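Local coordinates for alcohol dehydrogenase (Escherichia coli, PDB 5VM2), which is probably an NAD(H)- or NADP(H)-dependent zinc-containing dehydrogenase acting on alcohol groups, of unknown substrate specificity and involved in membrane biogenesis, at residues H159-L163 with A164-P168; E243-S247 with A248-K252; L279-N282 with R283-I287. All blocks are in the same frame, centred on the assembly; numbering follows the deposited sequence. Where two conformers were deposited one is given.

All three contacts are local, between adjoining segments, and follow in series without nesting or crossing. Interaction 1 ends helix 145-163 and turns the chain into the loop to strand 171-175, first in chain order and central in the six-stranded parallel Rossmann sheet. Interaction 2 closes the turn between strand 238-243 and helix 248-253. Interaction 3 closes the last turn of the loop that leads into strand 286-290, outermost on that side of the sheet within this chain. Their centres lie about 17 to 19 Å apart and none touches another, yet strand 262-267 borders all three, pairing with the strands that interactions 2 and 3 adjoin and meeting side chains of interaction 1.

Interaction 1: H159-L163 with A164-P168; sequences HAAML and ADVKP
Helix 145-163 ends where the backbone N of Ala164 bonds to Ala160 O (2.9 Å) and the next two N-H groups fold back into the same turn. Val166 N reaches Ala161 O at 3.2 Å in a nearly straight bond (N-H...O 176°), meeting that oxygen almost end-on to its C=O. Asp165 N approaches Met162 O differently: it stands above the carbonyl plane at 3.1 Å, away from the lone pairs. Asp165 carries a positive phi of 58°, and with the two bonds closing back over the last turn this is a Schellman motif, the helix stop from which the chain leaves toward strand 171-175 of the Rossmann sheet. The apolar contact that accompanies the motif joins Ala161 and Val166: CB of the alanine lies 3.9 Å from Val166 CG2. Val166 holds CG1 anti to its own N (chi1 171°), which leaves CG2 on the side of the helix, 3.5 Å from Ala161 O, beside the bond its backbone makes to the same oxygen. Ala164 CB sits 3.3 Å from Ala160 O. At the helix end, Leu163 lays CG over one face of the ring of His159, one turn earlier, 3.8 Å above its plane and offset toward the rim. Toward the sheet, Val166 packs on Ile240 and Phe242 of strand 238-243, while Ala164 touches Phe242 and Met265, and Lys263 NZ bonds to Ala164 O.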
loop_
_atom_site.group_PDB
_atom_site.type_symbol
_atom_site.label_atom_id
_atom_site.label_comp_id
_atom_site.label_asym_id
_atom_site.label_seq_id
_atom_site.Cartn_x
_atom_site.Cartn_y
_atom_site.Cartn_z
ATOM N N HIS A 159 0.046 -9.345 -1.485
ATOM C CA HIS A 159 -0.592 -9.752 -2.731
ATOM C C HIS A 159 0.442 -9.980 -3.829
ATOM O O HIS A 159 0.338 -10.936 -4.606
ATOM C CB HIS A 159 -1.614 -8.681 -3.133
ATOM C CG HIS A 159 -2.405 -9.009 -4.360
ATOM N ND1 HIS A 159 -3.341 -10.020 -4.396
ATOM C CD2 HIS A 159 -2.422 -8.434 -5.586
ATOM C CE1 HIS A 159 -3.883 -10.070 -5.601
ATOM N NE2 HIS A 159 -3.343 -9.116 -6.342
ATOM N N ALA A 160 1.463 -9.121 -3.896
ATOM C CA ALA A 160 2.521 -9.301 -4.886
ATOM C C ALA A 160 3.250 -10.624 -4.677
ATOM O O ALA A 160 3.421 -11.412 -5.618
ATOM C CB ALA A 160 3.502 -8.128 -4.820
ATOM N N ALA A 161 3.675 -10.893 -3.440
ATOM C CA ALA A 161 4.404 -12.128 -3.164
ATOM C C ALA A 161 3.543 -13.355 -3.437
ATOM O O ALA A 161 4.035 -14.365 -3.958
ATOM C CB ALA A 161 4.902 -12.139 -1.715
ATOM N N MET A 162 2.258 -13.290 -3.084
ATOM C CA MET A 162 1.366 -14.422 -3.316
ATOM C C MET A 162 1.134 -14.631 -4.806
ATOM O O MET A 162 1.178 -15.763 -5.298
ATOM C CB MET A 162 0.037 -14.205 -2.593
ATOM C CG MET A 162 0.137 -14.222 -1.081
ATOM S SD MET A 162 -0.093 -15.882 -0.452
ATOM C CE MET A 162 -0.574 -15.532 1.234
ATOM N N LEU A 163 0.879 -13.539 -5.536
ATOM C CA LEU A 163 0.732 -13.623 -6.986
ATOM C C LEU A 163 1.976 -14.215 -7.628
ATOM O O LEU A 163 1.882 -14.991 -8.584
ATOM C CB LEU A 163 0.455 -12.237 -7.570
ATOM C CG LEU A 163 -0.993 -11.827 -7.825
ATOM C CD1 LEU A 163 -1.033 -10.654 -8.784
ATOM C CD2 LEU A 163 -1.787 -12.997 -8.372
ATOM N N ALA A 164 3.148 -13.866 -7.108
ATOM C CA ALA A 164 4.408 -14.329 -7.669
ATOM C C ALA A 164 4.734 -15.768 -7.293
ATOM O O ALA A 164 5.697 -16.320 -7.835
ATOM C CB ALA A 164 5.550 -13.412 -7.224
ATOM N N ASP A 165 3.955 -16.381 -6.401
ATOM C CA ASP A 165 4.219 -17.737 -5.909
ATOM C C ASP A 165 5.608 -17.828 -5.271
ATOM O O ASP A 165 6.392 -18.735 -5.556
ATOM C CB ASP A 165 4.055 -18.768 -7.031
ATOM C CG ASP A 165 3.946 -20.186 -6.510
ATOM O OD1 ASP A 165 3.516 -20.361 -5.353
ATOM O OD2 ASP A 165 4.288 -21.124 -7.264
ATOM N N VAL A 166 5.913 -16.860 -4.402
ATOM C CA VAL A 166 7.157 -16.906 -3.647
ATOM C C VAL A 166 7.191 -18.175 -2.807
ATOM O O VAL A 166 6.195 -18.560 -2.179
ATOM C CB VAL A 166 7.303 -15.648 -2.775
ATOM C CG1 VAL A 166 8.488 -15.794 -1.813
ATOM C CG2 VAL A 166 7.473 -14.418 -3.652
ATOM N N LYS A 167 8.345 -18.832 -2.798
ATOM C CA LYS A 167 8.516 -20.105 -2.116
ATOM C C LYS A 167 9.978 -20.232 -1.717
ATOM O O LYS A 167 10.839 -19.548 -2.280
ATOM C CB LYS A 167 8.106 -21.282 -3.015
ATOM C CG LYS A 167 6.603 -21.499 -3.145
ATOM C CD LYS A 167 6.068 -22.397 -2.043
ATOM C CE LYS A 167 4.546 -22.436 -2.044
ATOM N NZ LYS A 167 3.957 -21.200 -1.465
ATOM N N PRO A 168 10.287 -21.092 -0.743
ATOM C CA PRO A 168 11.698 -21.413 -0.491
ATOM C C PRO A 168 12.334 -21.920 -1.776
ATOM O O PRO A 168 11.680 -22.570 -2.595
ATOM C CB PRO A 168 11.635 -22.508 0.580
ATOM C CG PRO A 168 10.293 -22.378 1.206
ATOM C CD PRO A 168 9.377 -21.811 0.170
#

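Interaction 2: E243-S247 with A248-K252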
loop_
_atom_site.group_PDB
_atom_site.type_symbol
_atom_site.label_atom_id
_atom_site.label_comp_id
_atom_site.label_asym_id
_atom_site.label_seq_id
_atom_site.Cartn_x
_atom_site.Cartn_y
_atom_site.Cartn_z
ATOM N N GLU A 243 9.477 -5.053 -9.068
ATOM C CA GLU A 243 9.687 -3.630 -9.290
ATOM C C GLU A 243 8.676 -2.871 -8.439
ATOM O O GLU A 243 7.465 -3.015 -8.631
ATOM C CB GLU A 243 9.541 -3.279 -10.770
ATOM C CG GLU A 243 10.187 -1.964 -11.158
ATOM C CD GLU A 243 9.393 -0.766 -10.682
ATOM O OE1 GLU A 243 10.016 0.230 -10.264
ATOM O OE2 GLU A 243 8.145 -0.824 -10.721
ATOM N N THR A 244 9.172 -2.081 -7.484
ATOM C CA THR A 244 8.313 -1.470 -6.480
ATOM C C THR A 244 8.459 0.040 -6.365
ATOM O O THR A 244 7.623 0.666 -5.705
ATOM C CB THR A 244 8.574 -2.086 -5.095
ATOM O OG1 THR A 244 9.841 -1.633 -4.602
ATOM C CG2 THR A 244 8.580 -3.605 -5.163
ATOM N N ALA A 245 9.483 0.641 -6.970
ATOM C CA ALA A 245 9.678 2.081 -6.867
ATOM C C ALA A 245 8.853 2.864 -7.879
ATOM O O ALA A 245 8.662 4.071 -7.699
ATOM C CB ALA A 245 11.160 2.428 -7.038
ATOM N N GLY A 246 8.360 2.211 -8.927
ATOM C CA GLY A 246 7.633 2.916 -9.962
ATOM C C GLY A 246 8.478 3.833 -10.813
ATOM O O GLY A 246 7.944 4.765 -11.421
ATOM N N SER A 247 9.785 3.597 -10.873
ATOM C CA SER A 247 10.699 4.432 -11.634
ATOM C C SER A 247 11.038 3.776 -12.967
ATOM O O SER A 247 10.888 2.565 -13.150
ATOM C CB SER A 247 11.982 4.699 -10.840
ATOM O OG SER A 247 12.543 3.494 -10.349
ATOM N N ALA A 248 11.503 4.606 -13.905
ATOM C CA ALA A 248 11.858 4.101 -15.226
ATOM C C ALA A 248 13.143 3.286 -15.182
ATOM O O ALA A 248 13.284 2.301 -15.917
ATOM C CB ALA A 248 11.993 5.261 -16.212
ATOM N N VAL A 249 14.093 3.687 -14.331
ATOM C CA VAL A 249 15.355 2.957 -14.209
ATOM C C VAL A 249 15.092 1.495 -13.877
ATOM O O VAL A 249 15.647 0.586 -14.505
ATOM C CB VAL A 249 16.264 3.617 -13.155
ATOM C CG1 VAL A 249 15.488 3.945 -11.881
ATOM C CG2 VAL A 249 17.457 2.719 -12.840
ATOM N N THR A 250 14.213 1.253 -12.903
ATOM C CA THR A 250 14.048 -0.089 -12.359
ATOM C C THR A 250 13.301 -0.996 -13.330
ATOM O O THR A 250 13.714 -2.138 -13.563
ATOM C CB THR A 250 13.326 -0.013 -11.014
ATOM O OG1 THR A 250 12.250 0.933 -11.102
ATOM C CG2 THR A 250 14.288 0.431 -9.925
ATOM N N VAL A 251 12.193 -0.510 -13.896
ATOM C CA VAL A 251 11.402 -1.327 -14.818
ATOM C C VAL A 251 12.261 -1.782 -15.993
ATOM O O VAL A 251 12.292 -2.968 -16.346
ATOM C CB VAL A 251 10.163 -0.547 -15.298
ATOM C CG1 VAL A 251 9.483 -1.278 -16.439
ATOM C CG2 VAL A 251 9.191 -0.320 -14.152
ATOM N N LYS A 252 12.982 -0.842 -16.606
ATOM C CA LYS A 252 13.868 -1.172 -17.717
ATOM C C LYS A 252 15.006 -2.089 -17.281
ATOM O O LYS A 252 15.557 -2.828 -18.106
ATOM C CB LYS A 252 14.419 0.119 -18.319
ATOM C CG LYS A 252 15.152 -0.029 -19.634
ATOM C CD LYS A 252 15.302 1.332 -20.293
ATOM C CE LYS A 252 16.284 1.292 -21.448
ATOM N NZ LYS A 252 15.834 0.399 -22.541
#
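Glu243, the last residue of strand 238-243, sends its side chain across the turn to Thr250 and Val251 in the first turn of the helix that follows. CB points toward the helix but touches none of it; CG anti to the backbone N (chi1 -160°) and a bend at chi2 (-74°) then turn the carboxylate toward the N-H groups of Gly246 and Ser247. CG lies 3.6 Å from both Thr250 OG1 and Val251 CG2. CD rests 3.5 Å from that same methyl, the two side chains meeting at a slant, and OE2 stays beside it too. OE1 is the gripping atom: it accepts a very short bond, 2.5 Å, from Thr250 OG1, whose side chain crosses the glutamate at about a right angle. The same oxygen takes weak bonds from Gly246 N (2.9 Å) and Ser247 N, so three donors gather on one carboxylate oxygen and tie strand end, turn and helix together. Ser247 is the N-cap of helix 248-253. Its OG lies 2.7 Å from Thr250 OG1, placing the threonine hydroxyl between serine and glutamate; Ser247 OG also rests against Val249 CG1 at 3.4 Å. Ser247 O accepts the first helical bond, a weak one, from Val251 N. The positive phi of Gly246 (69°) lets the chain turn into the cap. In the Rossmann sheet this is a strand-to-helix turn: Glu243 pairs through its backbone with strand 262-267, Thr250 touches Leu175 at the end of strand 171-175, Ala245 touches the probable GxGxxG turn after that strand, and Val251 packs on Val270, Ser274 and Ile276.

Interaction 3: L279-N282 with R283-I287; sequences LKIN and REVTI
Ile281 meets Val285 across the bend that precedes strand 286-290, CB to CB at 3.6 Å, with the two side chains crossing at about a right angle. The isoleucine CG2 sits 3.9 Å from both valine methyls, straddled by the fork. Its other branch leads elsewhere: CG1 lies between the backbone N and the carbonyl carbon (chi1 52°), and the extended end carries CD1 to 3.8 Å from Ile287 CD1, so one side chain touches both Val285 and the strand residue Ile287. On the outer side Asn282 and Arg283 run side by side, pointing the same way, with amide and guanidinium planes turned 74° apart. Asn282 OD1 lies alongside the arginine chain, 3.5 Å from Arg283 CG. A water joins the ends, donating to Asn282 OD1 (3.1 Å) and accepting in plane at the guanidinium edge from Arg283 NH1 (3.2 Å). A second water accepts from Arg283 N and makes a weak bond to Lys280 O. Across the turn the backbone bond is weak: Glu284, with positive phi (66°), gives its N-H to Asn282 O, while Arg283 bonds through its backbone to Gly261. This surface turn delivers the chain into strand 286-290, outermost on its side of the sheet within this chain, where Thr286 pairs with Gly262 and Ile264 of strand 262-267. Val258 of strand 258-259 backs both Ile281 and Val285, and Ile287 packs on Ile264 and Ile266.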
loop_
_atom_site.group_PDB
_atom_site.type_symbol
_atom_site.label_atom_id
_atom_site.label_comp_id
_atom_site.label_asym_id
_atom_site.label_seq_id
_atom_site.Cartn_x
_atom_site.Cartn_y
_atom_site.Cartn_z
ATOM N N LEU A 279 14.183 -9.341 -26.084
ATOM C CA LEU A 279 15.215 -10.301 -26.459
ATOM C C LEU A 279 15.896 -10.881 -25.225
ATOM O O LEU A 279 16.175 -12.083 -25.168
ATOM C CB LEU A 279 16.238 -9.636 -27.384
ATOM C CG LEU A 279 17.383 -10.512 -27.901
ATOM C CD1 LEU A 279 16.856 -11.823 -28.466
ATOM C CD2 LEU A 279 18.201 -9.766 -28.945
ATOM N N LYS A 280 16.145 -10.045 -24.214
ATOM C CA LYS A 280 16.804 -10.504 -22.997
ATOM C C LYS A 280 15.933 -11.455 -22.184
ATOM O O LYS A 280 16.460 -12.196 -21.349
ATOM C CB LYS A 280 17.202 -9.302 -22.137
ATOM C CG LYS A 280 18.349 -9.570 -21.168
ATOM C CD LYS A 280 19.701 -9.432 -21.858
ATOM C CE LYS A 280 20.806 -10.124 -21.070
ATOM N NZ LYS A 280 20.866 -9.683 -19.649
ATOM N N ILE A 281 14.618 -11.448 -22.399
ATOM C CA ILE A 281 13.714 -12.295 -21.631
ATOM C C ILE A 281 12.901 -13.164 -22.579
ATOM O O ILE A 281 11.736 -13.475 -22.307
ATOM C CB ILE A 281 12.789 -11.450 -20.740
ATOM C CG1 ILE A 281 12.088 -10.373 -21.573
ATOM C CG2 ILE A 281 13.571 -10.816 -19.604
ATOM C CD1 ILE A 281 10.948 -9.684 -20.842
ATOM N N ASN A 282 13.509 -13.570 -23.695
ATOM C CA ASN A 282 12.780 -14.309 -24.719
ATOM C C ASN A 282 12.480 -15.751 -24.330
ATOM O O ASN A 282 11.710 -16.410 -25.039
ATOM C CB ASN A 282 13.558 -14.286 -26.037
ATOM C CG ASN A 282 14.860 -15.066 -25.966
ATOM O OD1 ASN A 282 15.403 -15.308 -24.889
ATOM N ND2 ASN A 282 15.370 -15.458 -27.127
ATOM N N ARG A 283 13.048 -16.256 -23.239
ATOM C CA ARG A 283 12.865 -17.658 -22.863
ATOM C C ARG A 283 11.803 -17.802 -21.771
ATOM O O ARG A 283 12.060 -18.262 -20.655
ATOM C CB ARG A 283 14.197 -18.266 -22.445
ATOM C CG ARG A 283 15.063 -18.615 -23.648
ATOM C CD ARG A 283 16.311 -19.381 -23.263
ATOM N NE ARG A 283 16.952 -19.998 -24.422
ATOM C CZ ARG A 283 17.651 -19.332 -25.336
ATOM N NH1 ARG A 283 17.808 -18.018 -25.233
ATOM N NH2 ARG A 283 18.197 -19.981 -26.356
ATOM N N GLU A 284 10.588 -17.387 -22.135
ATOM C CA GLU A 284 9.363 -17.643 -21.373
ATOM C C GLU A 284 9.349 -16.929 -20.023
ATOM O O GLU A 284 8.796 -17.435 -19.043
ATOM C CB GLU A 284 9.124 -19.148 -21.215
ATOM C CG GLU A 284 9.362 -19.900 -22.520
ATOM C CD GLU A 284 8.420 -21.058 -22.735
ATOM O OE1 GLU A 284 7.965 -21.233 -23.886
ATOM O OE2 GLU A 284 8.147 -21.793 -21.765
ATOM N N VAL A 285 9.935 -15.735 -19.978
ATOM C CA VAL A 285 9.779 -14.861 -18.825
ATOM C C VAL A 285 8.376 -14.263 -18.834
ATOM O O VAL A 285 7.782 -14.020 -19.894
ATOM C CB VAL A 285 10.864 -13.765 -18.845
ATOM C CG1 VAL A 285 10.579 -12.671 -17.813
ATOM C CG2 VAL A 285 12.243 -14.382 -18.613
ATOM N N THR A 286 7.832 -14.038 -17.639
ATOM C CA THR A 286 6.511 -13.456 -17.456
ATOM C C THR A 286 6.641 -12.114 -16.744
ATOM O O THR A 286 7.327 -12.013 -15.722
ATOM C CB THR A 286 5.615 -14.397 -16.647
ATOM O OG1 THR A 286 5.284 -15.550 -17.436
ATOM C CG2 THR A 286 4.352 -13.697 -16.240
ATOM N N ILE A 287 5.999 -11.088 -17.296
ATOM C CA ILE A 287 5.866 -9.789 -16.647
ATOM C C ILE A 287 4.408 -9.632 -16.251
ATOM O O ILE A 287 3.519 -9.687 -17.109
ATOM C CB ILE A 287 6.300 -8.640 -17.567
ATOM C CG1 ILE A 287 7.744 -8.821 -18.031
ATOM C CG2 ILE A 287 6.124 -7.294 -16.864
ATOM C CD1 ILE A 287 8.160 -7.822 -19.099
HETATM O O HOH W 1 15.051 -15.330 -21.119
HETATM O O HOH W 2 17.146 -16.335 -22.533
#